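Local coordinates for protein anthranilate-CoA ligase (Stigmatella aurantiaca, PDB 4WV3) that belongs to the ANL superfamily of AMP-binding enzymes, with a large AMP-binding domain followed by a smaller C-terminal domain, at residues P331-V343 and K398-A410. Numbering follows the deposited sequence.
With 3UK (5'-O-[(S)-[(2-aminobenzoyl)oxy](hydroxy)phosphoryl]adenosine), chain C.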
loop_
_atom_site.group_PDB
_atom_site.type_symbol
_atom_site.label_atom_id
_atom_site.label_comp_id
_atom_site.label_asym_id
_atom_site.label_seq_id
_atom_site.Cartn_x
_atom_site.Cartn_y
_atom_site.Cartn_z
ATOM N N PRO A 331 6.805 14.456 11.781
ATOM C CA PRO A 331 8.032 14.378 12.581
ATOM C C PRO A 331 7.955 15.205 13.864
ATOM O O PRO A 331 8.503 14.799 14.888
ATOM C CB PRO A 331 9.089 14.954 11.639
ATOM C CG PRO A 331 8.598 14.588 10.286
ATOM C CD PRO A 331 7.097 14.697 10.356
ATOM N N GLY A 332 7.267 16.339 13.809
ATOM C CA GLY A 332 7.117 17.192 14.974
ATOM C C GLY A 332 5.867 16.914 15.790
ATOM O O GLY A 332 5.756 17.356 16.932
ATOM N N ASP A 333 4.923 16.181 15.209
ATOM C CA ASP A 333 3.659 15.906 15.885
ATOM C C ASP A 333 3.211 14.460 15.692
ATOM O O ASP A 333 2.710 14.090 14.630
ATOM C CB ASP A 333 2.574 16.871 15.398
ATOM C CG ASP A 333 1.300 16.780 16.215
ATOM O OD1 ASP A 333 1.352 16.254 17.347
ATOM O OD2 ASP A 333 0.245 17.242 15.729
ATOM N N ILE A 334 3.394 13.647 16.729
ATOM C CA ILE A 334 3.017 12.240 16.684
ATOM C C ILE A 334 2.159 11.844 17.878
ATOM O O ILE A 334 2.536 12.075 19.027
ATOM C CB ILE A 334 4.256 11.318 16.672
ATOM C CG1 ILE A 334 5.103 11.565 15.426
ATOM C CG2 ILE A 334 3.838 9.855 16.745
ATOM C CD1 ILE A 334 6.320 10.680 15.335
ATOM N N ARG A 335 1.002 11.252 17.603
ATOM C CA ARG A 335 0.216 10.605 18.645
ATOM C C ARG A 335 0.114 9.114 18.342
ATOM O O ARG A 335 -0.627 8.708 17.446
ATOM C CB ARG A 335 -1.172 11.233 18.770
ATOM C CG ARG A 335 -2.084 10.509 19.751
ATOM C CD ARG A 335 -3.116 11.448 20.351
ATOM N NE ARG A 335 -2.489 12.499 21.148
ATOM C CZ ARG A 335 -3.158 13.380 21.884
ATOM N NH1 ARG A 335 -4.482 13.339 21.930
ATOM N NH2 ARG A 335 -2.503 14.302 22.576
ATOM N N PRO A 336 0.879 8.297 19.084
ATOM C CA PRO A 336 0.972 6.846 18.881
ATOM C C PRO A 336 -0.390 6.155 18.888
ATOM O O PRO A 336 -1.145 6.276 19.853
ATOM C CB PRO A 336 1.807 6.383 20.079
ATOM C CG PRO A 336 2.631 7.572 20.438
ATOM C CD PRO A 336 1.746 8.757 20.183
ATOM N N GLY A 337 -0.694 5.441 17.809
ATOM C CA GLY A 337 -1.946 4.718 17.700
ATOM C C GLY A 337 -2.963 5.417 16.819
ATOM O O GLY A 337 -3.947 4.811 16.395
ATOM N N SER A 338 -2.725 6.694 16.539
ATOM C CA SER A 338 -3.654 7.487 15.742
ATOM C C SER A 338 -3.145 7.697 14.320
ATOM O O SER A 338 -1.978 7.443 14.023
ATOM C CB SER A 338 -3.902 8.844 16.401
ATOM O OG SER A 338 -2.743 9.655 16.336
ATOM N N SER A 339 -4.031 8.171 13.450
ATOM C CA SER A 339 -3.673 8.463 12.067
ATOM C C SER A 339 -3.171 9.897 11.926
ATOM O O SER A 339 -2.886 10.357 10.822
ATOM C CB SER A 339 -4.870 8.233 11.143
ATOM O OG SER A 339 -5.287 6.880 11.176
ATOM N N GLY A 340 -3.077 10.600 13.051
ATOM C CA GLY A 340 -2.530 11.944 13.070
ATOM C C GLY A 340 -3.522 13.046 12.746
ATOM O O GLY A 340 -4.674 13.015 13.180
ATOM N N LYS A 341 -3.059 14.024 11.974
ATOM C CA LYS A 341 -3.844 15.207 11.646
ATOM C C LYS A 341 -4.118 15.261 10.144
ATOM O O LYS A 341 -3.412 14.621 9.363
ATOM C CB LYS A 341 -3.090 16.465 12.088
ATOM C CG LYS A 341 -2.867 16.573 13.588
ATOM C CD LYS A 341 -4.141 16.980 14.307
ATOM C CE LYS A 341 -3.921 17.093 15.808
ATOM N NZ LYS A 341 -2.851 18.072 16.144
ATOM N N PRO A 342 -5.152 16.017 9.734
ATOM C CA PRO A 342 -5.453 16.194 8.309
ATOM C C PRO A 342 -4.282 16.799 7.540
ATOM O O PRO A 342 -3.622 17.714 8.034
ATOM C CB PRO A 342 -6.624 17.179 8.322
ATOM C CG PRO A 342 -7.280 16.961 9.633
ATOM C CD PRO A 342 -6.175 16.639 10.593
ATOM N N VAL A 343 -4.032 16.286 6.341
ATOM C CA VAL A 343 -2.971 16.806 5.487
ATOM C C VAL A 343 -3.468 18.021 4.709
ATOM O O VAL A 343 -4.529 17.974 4.088
ATOM C CB VAL A 343 -2.473 15.733 4.500
ATOM C CG1 VAL A 343 -1.460 16.323 3.530
ATOM C CG2 VAL A 343 -1.877 14.554 5.256
ATOM N N LYS A 398 -14.319 3.837 9.336
ATOM C CA LYS A 398 -14.922 4.490 10.490
ATOM C C LYS A 398 -13.832 5.160 11.320
ATOM O O LYS A 398 -12.838 4.530 11.680
ATOM C CB LYS A 398 -15.696 3.482 11.341
ATOM C CG LYS A 398 -17.083 3.141 10.810
ATOM C CD LYS A 398 -18.009 4.347 10.873
ATOM C CE LYS A 398 -19.471 3.944 10.721
ATOM N NZ LYS A 398 -19.744 3.295 9.411
ATOM N N TYR A 399 -14.021 6.442 11.612
ATOM C CA TYR A 399 -13.043 7.212 12.372
ATOM C C TYR A 399 -13.721 8.047 13.449
ATOM O O TYR A 399 -14.916 8.332 13.370
ATOM C CB TYR A 399 -12.261 8.142 11.442
ATOM C CG TYR A 399 -10.907 7.625 11.010
ATOM C CD1 TYR A 399 -10.786 6.729 9.956
ATOM C CD2 TYR A 399 -9.745 8.048 11.643
ATOM C CE1 TYR A 399 -9.552 6.262 9.550
ATOM C CE2 TYR A 399 -8.504 7.584 11.246
ATOM C CZ TYR A 399 -8.416 6.690 10.199
ATOM O OH TYR A 399 -7.188 6.221 9.794
ATOM N N PHE A 400 -12.949 8.433 14.459
ATOM C CA PHE A 400 -13.396 9.429 15.424
ATOM C C PHE A 400 -12.236 10.348 15.784
ATOM O O PHE A 400 -11.071 9.977 15.635
ATOM C CB PHE A 400 -14.013 8.781 16.671
ATOM C CG PHE A 400 -13.029 8.036 17.530
ATOM C CD1 PHE A 400 -12.388 8.671 18.584
ATOM C CD2 PHE A 400 -12.762 6.697 17.299
ATOM C CE1 PHE A 400 -11.489 7.988 19.381
ATOM C CE2 PHE A 400 -11.864 6.008 18.095
ATOM C CZ PHE A 400 -11.228 6.655 19.138
ATOM N N VAL A 401 -12.556 11.549 16.250
ATOM C CA VAL A 401 -11.536 12.556 16.513
ATOM C C VAL A 401 -11.328 12.788 18.006
ATOM O O VAL A 401 -12.288 12.877 18.771
ATOM C CB VAL A 401 -11.883 13.891 15.826
ATOM C CG1 VAL A 401 -10.752 14.890 15.994
ATOM C CG2 VAL A 401 -12.171 13.664 14.351
ATOM N N ASP A 402 -10.063 12.883 18.408
ATOM C CA ASP A 402 -9.698 13.197 19.786
ATOM C C ASP A 402 -10.232 14.549 20.233
ATOM O O ASP A 402 -10.755 15.326 19.432
ATOM C CB ASP A 402 -8.175 13.200 19.937
ATOM C CG ASP A 402 -7.627 11.851 20.331
ATOM O OD1 ASP A 402 -8.409 10.877 20.354
ATOM O OD2 ASP A 402 -6.414 11.762 20.612
ATOM N N ALA A 403 -10.083 14.831 21.523
ATOM C CA ALA A 403 -10.389 16.152 22.051
ATOM C C ALA A 403 -9.256 17.103 21.683
ATOM O O ALA A 403 -9.389 18.322 21.795
ATOM C CB ALA A 403 -10.573 16.092 23.556
ATOM N N ASP A 404 -8.139 16.530 21.242
ATOM C CA ASP A 404 -6.985 17.307 20.809
ATOM C C ASP A 404 -6.904 17.385 19.286
ATOM O O ASP A 404 -5.991 17.998 18.735
ATOM C CB ASP A 404 -5.694 16.714 21.378
ATOM C CG ASP A 404 -5.616 16.832 22.888
ATOM O OD1 ASP A 404 -6.090 17.851 23.433
ATOM O OD2 ASP A 404 -5.080 15.905 23.532
ATOM N N GLY A 405 -7.860 16.753 18.611
ATOM C CA GLY A 405 -7.949 16.832 17.163
ATOM C C GLY A 405 -7.272 15.699 16.412
ATOM O O GLY A 405 -6.992 15.822 15.220
ATOM N N TYR A 406 -7.015 14.590 17.099
ATOM C CA TYR A 406 -6.352 13.449 16.473
ATOM C C TYR A 406 -7.343 12.405 15.967
ATOM O O TYR A 406 -8.318 12.075 16.644
ATOM C CB TYR A 406 -5.350 12.813 17.439
ATOM C CG TYR A 406 -4.163 13.695 17.749
ATOM C CD1 TYR A 406 -4.181 14.559 18.835
ATOM C CD2 TYR A 406 -3.026 13.667 16.952
ATOM C CE1 TYR A 406 -3.097 15.369 19.122
ATOM C CE2 TYR A 406 -1.937 14.472 17.231
ATOM C CZ TYR A 406 -1.979 15.321 18.317
ATOM O OH TYR A 406 -0.898 16.125 18.600
ATOM N N TYR A 407 -7.079 11.884 14.771
ATOM C CA TYR A 407 -7.958 10.907 14.136
ATOM C C TYR A 407 -7.586 9.474 14.500
ATOM O O TYR A 407 -6.443 9.054 14.323
ATOM C CB TYR A 407 -7.927 11.079 12.617
ATOM C CG TYR A 407 -8.771 12.226 12.113
ATOM C CD1 TYR A 407 -8.387 13.544 12.326
ATOM C CD2 TYR A 407 -9.950 11.990 11.418
ATOM C CE1 TYR A 407 -9.158 14.594 11.865
ATOM C CE2 TYR A 407 -10.726 13.034 10.952
ATOM C CZ TYR A 407 -10.326 14.333 11.179
ATOM O OH TYR A 407 -11.097 15.375 10.716
ATOM N N TRP A 408 -8.563 8.725 15.003
ATOM C CA TRP A 408 -8.346 7.331 15.372
ATOM C C TRP A 408 -9.188 6.391 14.519
ATOM O O TRP A 408 -10.400 6.566 14.391
ATOM C CB TRP A 408 -8.652 7.111 16.852
ATOM C CG TRP A 408 -7.666 7.762 17.767
ATOM C CD1 TRP A 408 -7.577 9.089 18.062
ATOM C CD2 TRP A 408 -6.628 7.113 18.513
ATOM N NE1 TRP A 408 -6.546 9.310 18.942
ATOM C CE2 TRP A 408 -5.948 8.113 19.236
ATOM C CE3 TRP A 408 -6.209 5.785 18.639
ATOM C CZ2 TRP A 408 -4.872 7.827 20.074
ATOM C CZ3 TRP A 408 -5.138 5.503 19.470
ATOM C CH2 TRP A 408 -4.482 6.520 20.176
ATOM N N HIS A 409 -8.535 5.391 13.938
ATOM C CA HIS A 409 -9.205 4.432 13.071
ATOM C C HIS A 409 -10.005 3.425 13.888
ATOM O O HIS A 409 -9.435 2.621 14.624
ATOM C CB HIS A 409 -8.179 3.696 12.212
ATOM C CG HIS A 409 -8.784 2.860 11.127
ATOM N ND1 HIS A 409 -8.260 1.646 10.743
ATOM C CD2 HIS A 409 -9.865 3.070 10.339
ATOM C CE1 HIS A 409 -8.991 1.141 9.765
ATOM N NE2 HIS A 409 -9.971 1.986 9.501
ATOM N N ALA A 410 -11.326 3.474 13.759
ATOM C CA ALA A 410 -12.185 2.504 14.426
ATOM C C ALA A 410 -12.131 1.178 13.679
ATOM O O ALA A 410 -12.355 0.115 14.257
ATOM C CB ALA A 410 -13.612 3.018 14.501
HETATM C C10 3UK C . -6.769 1.057 5.314
HETATM C C15 3UK C . -5.397 2.228 7.035
HETATM C C17 3UK C . -5.620 2.682 9.339
HETATM C C21 3UK C . -7.973 1.954 5.239
HETATM C C26 3UK C . -2.572 2.813 1.202
HETATM C C28 3UK C . -1.060 4.281 2.380
HETATM O O01 3UK C . -3.509 0.709 1.926
HETATM C C02 3UK C . -3.641 1.659 1.188
HETATM O O03 3UK C . -4.516 1.572 0.070
HETATM P P04 3UK C . -5.529 0.355 -0.089
HETATM O O05 3UK C . -6.313 0.530 -1.428
HETATM O O06 3UK C . -6.597 0.297 1.108
HETATM C C07 3UK C . -6.919 1.495 1.832
HETATM C C08 3UK C . -7.550 1.099 3.135
HETATM O O09 3UK C . -6.550 0.532 4.011
HETATM N N11 3UK C . -5.621 1.788 5.742
HETATM C C12 3UK C . -4.567 2.158 4.954
HETATM N N13 3UK C . -3.672 2.832 5.727
HETATM C C14 3UK C . -4.163 2.889 7.021
HETATM N N16 3UK C . -6.102 2.137 8.192
HETATM N N18 3UK C . -4.459 3.320 9.394
HETATM C C19 3UK C . -3.702 3.452 8.293
HETATM N N20 3UK C . -2.460 4.136 8.360
HETATM O O22 3UK C . -9.122 1.246 5.665
HETATM C C23 3UK C . -8.086 2.285 3.828
HETATM O O24 3UK C . -9.470 2.486 3.478
HETATM O O25 3UK C . -4.751 -0.948 -0.154
HETATM C C27 3UK C . -2.020 3.238 2.385
HETATM C C29 3UK C . -0.666 4.895 1.144
HETATM C C30 3UK C . -1.221 4.473 -0.040
HETATM C C31 3UK C . -2.177 3.428 -0.037
HETATM N N32 3UK C . -2.768 2.976 -1.297
HETATM O O HOH W 1 -5.491 4.870 13.765
#
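The phenol ring of Tyr406 lies between Arg335 and Lys341. Lys341 CE sits 3.5 Å from the centroid of the Tyr406 ring, 9° off its normal, while NZ makes a cation-pi contact over that same face. Across the opposite face runs Arg335, whose guanidinium plane is tilted 24° from the ring. With chi3 of Arg335 bent to -64°, its end turns to salt bridges with two carboxylates: Arg335 NH1 donates to Asp402 OD2 (2.8 Å), and NH1 and NH2 both converge on Asp404 OD2, end-on. Asp402 OD2 also accepts Trp408 NE1, which arrives from the other side of the carboxylate plane. At the ring edge, Tyr406 OH donates to the syn lone pair of Asp333 OD1 (2.6 Å); OD2 of this carboxylate takes Lys341 NZ, so the acid ties ring and lysine together. Ser338 CB rests 3.7 Å from the centroid of the Trp408 five-membered ring, while Ser338 OG folds back to Arg335 O, bracing the type II turn from Arg335 to Ser338. Two backbone bonds, Ser339 N to Tyr407 O and Tyr407 N to Gly340 O, join the segments. The loop packs on the beta hairpin 392-401/407-412, whose Tyr399 and His409 line the 3UK pocket of this ANL-superfamily AMP-binding enzyme.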